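D-alanyl transferase DltD (Enterococcus faecium TX0133A04, PDB 6PFX) probably takes part in the D-alanylation of lipoteichoic acid in the Gram-positive cell wall, as a membrane-associated member of the DltD family with an SGNH-hydrolase-like fold. Local coordinates at residues I51-R65 / Q203-Y217. Numbering follows the deposited sequence.
Sequences ISPFHPSVLAEKYQR and QQKIDHESKRLPKQY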
# COMPACT_ATOMS: atom_id res chain seq x y z
N ILE A 51 -3.39 11.00 10.39
CA ILE A 51 -2.45 12.05 10.78
C ILE A 51 -2.54 12.25 12.29
O ILE A 51 -3.59 12.64 12.82
CB ILE A 51 -2.71 13.37 10.05
CG1 ILE A 51 -2.83 13.17 8.53
CG2 ILE A 51 -1.58 14.38 10.36
CD1 ILE A 51 -1.52 12.95 7.83
N SER A 52 -1.44 11.98 12.98
CA SER A 52 -1.27 12.19 14.41
C SER A 52 0.17 12.68 14.56
O SER A 52 0.91 12.74 13.56
CB SER A 52 -1.43 10.88 15.17
OG SER A 52 -0.29 10.06 15.02
N PRO A 53 0.62 13.00 15.77
CA PRO A 53 2.03 13.43 15.92
C PRO A 53 3.04 12.39 15.45
O PRO A 53 4.19 12.76 15.20
CB PRO A 53 2.15 13.73 17.42
CG PRO A 53 0.74 14.04 17.85
CD PRO A 53 -0.14 13.12 17.02
N PHE A 54 2.64 11.12 15.29
CA PHE A 54 3.56 10.01 15.00
C PHE A 54 3.51 9.53 13.56
O PHE A 54 4.31 8.67 13.17
CB PHE A 54 3.30 8.86 15.98
CG PHE A 54 3.18 9.36 17.38
CD1 PHE A 54 4.32 9.74 18.08
CD2 PHE A 54 1.94 9.58 17.94
CE1 PHE A 54 4.22 10.29 19.34
CE2 PHE A 54 1.84 10.12 19.22
CZ PHE A 54 2.97 10.48 19.91
N HIS A 55 2.63 10.10 12.75
CA HIS A 55 2.55 9.79 11.34
C HIS A 55 3.85 10.14 10.63
O HIS A 55 4.52 11.11 10.99
CB HIS A 55 1.38 10.62 10.80
CG HIS A 55 1.10 10.41 9.35
ND1 HIS A 55 1.84 11.00 8.36
CD2 HIS A 55 0.13 9.70 8.73
CE1 HIS A 55 1.36 10.65 7.18
NE2 HIS A 55 0.32 9.86 7.38
N PRO A 56 4.24 9.35 9.62
CA PRO A 56 5.54 9.58 8.96
C PRO A 56 5.75 10.99 8.43
O PRO A 56 6.88 11.49 8.44
CB PRO A 56 5.56 8.56 7.81
CG PRO A 56 4.58 7.50 8.21
CD PRO A 56 3.55 8.16 9.09
N SER A 57 4.69 11.63 7.93
CA SER A 57 4.87 12.97 7.39
C SER A 57 5.10 13.99 8.50
O SER A 57 5.84 14.96 8.30
CB SER A 57 3.64 13.37 6.58
OG SER A 57 3.41 12.48 5.50
N VAL A 58 4.48 13.78 9.67
CA VAL A 58 4.66 14.70 10.80
C VAL A 58 6.06 14.58 11.37
O VAL A 58 6.75 15.58 11.60
CB VAL A 58 3.58 14.47 11.87
CG1 VAL A 58 3.80 15.49 13.02
CG2 VAL A 58 2.19 14.58 11.30
N LEU A 59 6.53 13.35 11.60
CA LEU A 59 7.88 13.19 12.13
C LEU A 59 8.93 13.75 11.17
O LEU A 59 9.88 14.41 11.59
CB LEU A 59 8.15 11.71 12.42
CG LEU A 59 7.29 11.10 13.52
CD1 LEU A 59 7.54 9.61 13.59
CD2 LEU A 59 7.57 11.76 14.87
N ALA A 60 8.78 13.48 9.87
CA ALA A 60 9.77 13.97 8.92
C ALA A 60 9.85 15.49 8.93
O ALA A 60 10.94 16.06 8.86
CB ALA A 60 9.44 13.46 7.51
N GLU A 61 8.70 16.15 9.03
CA GLU A 61 8.67 17.61 9.02
C GLU A 61 9.22 18.18 10.33
O GLU A 61 10.08 19.07 10.31
CB GLU A 61 7.24 18.09 8.78
CG GLU A 61 7.03 19.58 8.98
CD GLU A 61 5.64 20.03 8.56
OE1 GLU A 61 5.25 19.79 7.40
OE2 GLU A 61 4.92 20.62 9.40
N LYS A 62 8.76 17.66 11.47
CA LYS A 62 9.18 18.21 12.76
C LYS A 62 10.68 18.12 12.95
O LYS A 62 11.32 19.04 13.46
CB LYS A 62 8.48 17.44 13.88
CG LYS A 62 8.86 17.87 15.30
CD LYS A 62 8.64 19.36 15.51
CE LYS A 62 8.85 19.73 16.98
NZ LYS A 62 8.59 21.18 17.22
N TYR A 63 11.26 16.98 12.60
CA TYR A 63 12.68 16.72 12.83
C TYR A 63 13.51 17.03 11.60
O TYR A 63 14.68 16.64 11.53
CB TYR A 63 12.83 15.30 13.39
CG TYR A 63 12.06 15.21 14.69
CD1 TYR A 63 12.41 16.00 15.77
CD2 TYR A 63 10.94 14.39 14.81
CE1 TYR A 63 11.69 15.96 16.94
CE2 TYR A 63 10.23 14.33 16.00
CZ TYR A 63 10.61 15.13 17.06
OH TYR A 63 9.90 15.10 18.24
N GLN A 64 12.94 17.75 10.64
CA GLN A 64 13.67 18.35 9.53
C GLN A 64 14.49 17.32 8.76
O GLN A 64 15.65 17.54 8.41
CB GLN A 64 14.54 19.50 10.03
CG GLN A 64 13.73 20.62 10.61
CD GLN A 64 14.57 21.83 10.93
OE1 GLN A 64 14.38 22.89 10.35
NE2 GLN A 64 15.51 21.67 11.85
N ARG A 65 13.85 16.19 8.47
CA ARG A 65 14.54 15.12 7.79
C ARG A 65 14.70 15.45 6.31
O ARG A 65 14.03 16.33 5.76
CB ARG A 65 13.79 13.81 8.00
CG ARG A 65 13.60 13.46 9.46
CD ARG A 65 13.03 12.06 9.61
NE ARG A 65 12.89 11.74 11.02
CZ ARG A 65 12.24 10.70 11.50
NH1 ARG A 65 11.67 9.85 10.67
NH2 ARG A 65 12.15 10.52 12.81
N GLN A 203 -1.71 19.62 4.83
CA GLN A 203 -0.49 20.23 5.36
C GLN A 203 -0.75 21.00 6.65
O GLN A 203 0.13 21.05 7.52
CB GLN A 203 0.15 21.14 4.32
CG GLN A 203 0.64 20.42 3.07
CD GLN A 203 1.70 19.36 3.36
OE1 GLN A 203 1.67 18.25 2.80
NE2 GLN A 203 2.66 19.70 4.22
N GLN A 204 -1.92 21.62 6.78
CA GLN A 204 -2.19 22.36 8.01
C GLN A 204 -2.35 21.41 9.19
O GLN A 204 -1.92 21.72 10.31
CB GLN A 204 -3.43 23.24 7.84
CG GLN A 204 -3.72 24.12 9.06
CD GLN A 204 -2.56 25.05 9.40
OE1 GLN A 204 -1.92 25.61 8.50
NE2 GLN A 204 -2.29 25.22 10.69
N LYS A 205 -2.94 20.23 8.96
CA LYS A 205 -3.04 19.25 10.03
C LYS A 205 -1.67 18.69 10.40
O LYS A 205 -1.35 18.52 11.58
CB LYS A 205 -3.99 18.13 9.64
CG LYS A 205 -4.30 17.22 10.81
CD LYS A 205 -5.31 16.16 10.49
CE LYS A 205 -5.54 15.26 11.70
NZ LYS A 205 -6.32 14.04 11.36
N ILE A 206 -0.84 18.41 9.39
CA ILE A 206 0.53 17.96 9.64
C ILE A 206 1.28 19.00 10.48
O ILE A 206 1.98 18.65 11.44
CB ILE A 206 1.24 17.66 8.31
CG1 ILE A 206 0.54 16.47 7.63
CG2 ILE A 206 2.71 17.38 8.50
CD1 ILE A 206 1.01 16.14 6.20
N ASP A 207 1.16 20.28 10.12
CA ASP A 207 1.83 21.33 10.90
C ASP A 207 1.30 21.38 12.33
O ASP A 207 2.07 21.51 13.28
CB ASP A 207 1.63 22.69 10.23
CG ASP A 207 2.28 22.78 8.86
OD1 ASP A 207 2.88 21.79 8.41
OD2 ASP A 207 2.18 23.85 8.23
N HIS A 208 -0.03 21.32 12.49
CA HIS A 208 -0.62 21.34 13.82
C HIS A 208 -0.08 20.20 14.68
O HIS A 208 0.40 20.42 15.80
CB HIS A 208 -2.14 21.25 13.70
CG HIS A 208 -2.85 21.25 15.02
ND1 HIS A 208 -3.83 20.34 15.34
CD2 HIS A 208 -2.71 22.05 16.11
CE1 HIS A 208 -4.27 20.57 16.57
NE2 HIS A 208 -3.60 21.61 17.05
N GLU A 209 -0.16 18.97 14.18
CA GLU A 209 0.30 17.83 14.96
C GLU A 209 1.79 17.94 15.28
O GLU A 209 2.23 17.48 16.34
CB GLU A 209 -0.01 16.52 14.23
CG GLU A 209 -1.50 16.31 13.92
CD GLU A 209 -2.35 16.10 15.17
OE1 GLU A 209 -1.79 15.84 16.25
OE2 GLU A 209 -3.59 16.21 15.06
N SER A 210 2.58 18.57 14.41
CA SER A 210 4.01 18.66 14.67
C SER A 210 4.29 19.48 15.94
O SER A 210 5.26 19.19 16.65
CB SER A 210 4.74 19.27 13.48
OG SER A 210 4.53 20.67 13.43
N LYS A 211 3.46 20.48 16.23
CA LYS A 211 3.68 21.32 17.40
C LYS A 211 3.54 20.56 18.71
O LYS A 211 3.95 21.07 19.76
CB LYS A 211 2.68 22.48 17.40
CG LYS A 211 2.84 23.45 16.24
CD LYS A 211 1.78 24.54 16.30
CE LYS A 211 1.92 25.53 15.15
NZ LYS A 211 0.85 26.56 15.18
N ARG A 212 2.95 19.37 18.69
CA ARG A 212 2.76 18.60 19.90
C ARG A 212 3.98 17.79 20.28
O ARG A 212 4.02 17.24 21.39
CB ARG A 212 1.54 17.69 19.73
CG ARG A 212 0.32 18.45 19.26
CD ARG A 212 -0.81 17.53 18.91
NE ARG A 212 -1.34 16.87 20.09
CZ ARG A 212 -2.29 15.94 20.06
NH1 ARG A 212 -2.81 15.56 18.91
NH2 ARG A 212 -2.72 15.40 21.19
N LEU A 213 5.00 17.76 19.43
CA LEU A 213 6.16 16.90 19.62
C LEU A 213 7.30 17.63 20.32
O LEU A 213 7.40 18.86 20.25
CB LEU A 213 6.66 16.43 18.26
CG LEU A 213 5.70 15.51 17.49
CD1 LEU A 213 6.16 15.34 16.06
CD2 LEU A 213 5.60 14.16 18.21
N PRO A 214 8.20 16.90 20.96
CA PRO A 214 9.38 17.54 21.57
C PRO A 214 10.32 18.08 20.50
O PRO A 214 10.42 17.53 19.40
CB PRO A 214 10.05 16.41 22.35
CG PRO A 214 9.05 15.30 22.41
CD PRO A 214 8.19 15.44 21.20
N LYS A 215 11.04 19.15 20.86
CA LYS A 215 11.98 19.77 19.93
C LYS A 215 13.02 18.77 19.45
O LYS A 215 13.42 18.79 18.28
CB LYS A 215 12.71 20.93 20.62
CG LYS A 215 11.90 22.18 20.87
CD LYS A 215 12.78 23.27 21.48
CE LYS A 215 12.01 24.56 21.76
NZ LYS A 215 12.89 25.61 22.37
N GLN A 216 13.49 17.91 20.34
CA GLN A 216 14.49 16.91 20.03
C GLN A 216 13.84 15.54 20.00
O GLN A 216 13.02 15.21 20.87
CB GLN A 216 15.60 16.90 21.07
CG GLN A 216 16.31 18.24 21.22
CD GLN A 216 17.09 18.62 19.97
OE1 GLN A 216 17.63 17.77 19.27
NE2 GLN A 216 17.15 19.92 19.70
N TYR A 217 14.20 14.74 19.01
CA TYR A 217 13.64 13.40 18.91
C TYR A 217 14.18 12.54 20.04
O TYR A 217 15.40 12.45 20.24
CB TYR A 217 14.03 12.80 17.57
CG TYR A 217 13.37 11.49 17.26
CD1 TYR A 217 13.87 10.30 17.79
CD2 TYR A 217 12.27 11.44 16.43
CE1 TYR A 217 13.26 9.10 17.50
CE2 TYR A 217 11.67 10.24 16.13
CZ TYR A 217 12.18 9.08 16.66
OH TYR A 217 11.58 7.87 16.38
O HOH W 1 12.24 19.91 16.27
O HOH W 2 6.43 22.35 15.07
O HOH W 3 8.09 21.57 19.86
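Helix 56-62, which links strands 39-43 and 68-71 of the parallel sheet in this SGNH-hydrolase-like fold, packs against helix 203-210 and the loop after it. The helix axes cross at -64° and come within 9.0 Å. At the crossing, Val58 CG1 lies 3.6 Å from Ser210 CA. It reaches there because it stands anti to the backbone N (chi1 -179°). Val58 CG2 meets Ile206 CG2, and Ile206 CD1 touches Ser57 CB. Leu213 packs beside them, its CD2 3.6 Å from Pro53 CB and its CD1 against Val58, Leu59 and Lys62.

Tyr63 closes one end. Its OH donates to Pro214 O at 2.7 Å, on a lone pair in the carbonyl plane. Tyr217 turns an edge to one face of this ring in a T-shaped pair, with planes at 80°. Lys62 CG covers the opposite face, so the ring is held on both sides. One water links Lys62 NZ to Leu213 O, and another links it to Ser210 OG.

Between the two helices, Glu61 OE2 and Asp207 OD1 are only 2.6 Å apart; one acid probably holds a proton. Elsewhere, beside Pro53, Glu209 OE1 lies 3.3 Å from Pro53 CD and forms a salt bridge to Arg212 NH1 (2.9 Å).

The contact lies toward the periphery of the chain. Helix 219-233 packs on Phe54 and Leu213, and strand 68-71 on His55 and Ser57. Helix 351-365 touches Phe54 and Leu59; its Asp358 pairs with Arg65 and its Gln359 bonds Tyr217 OH. Helix 9-18 adjoins Ile206.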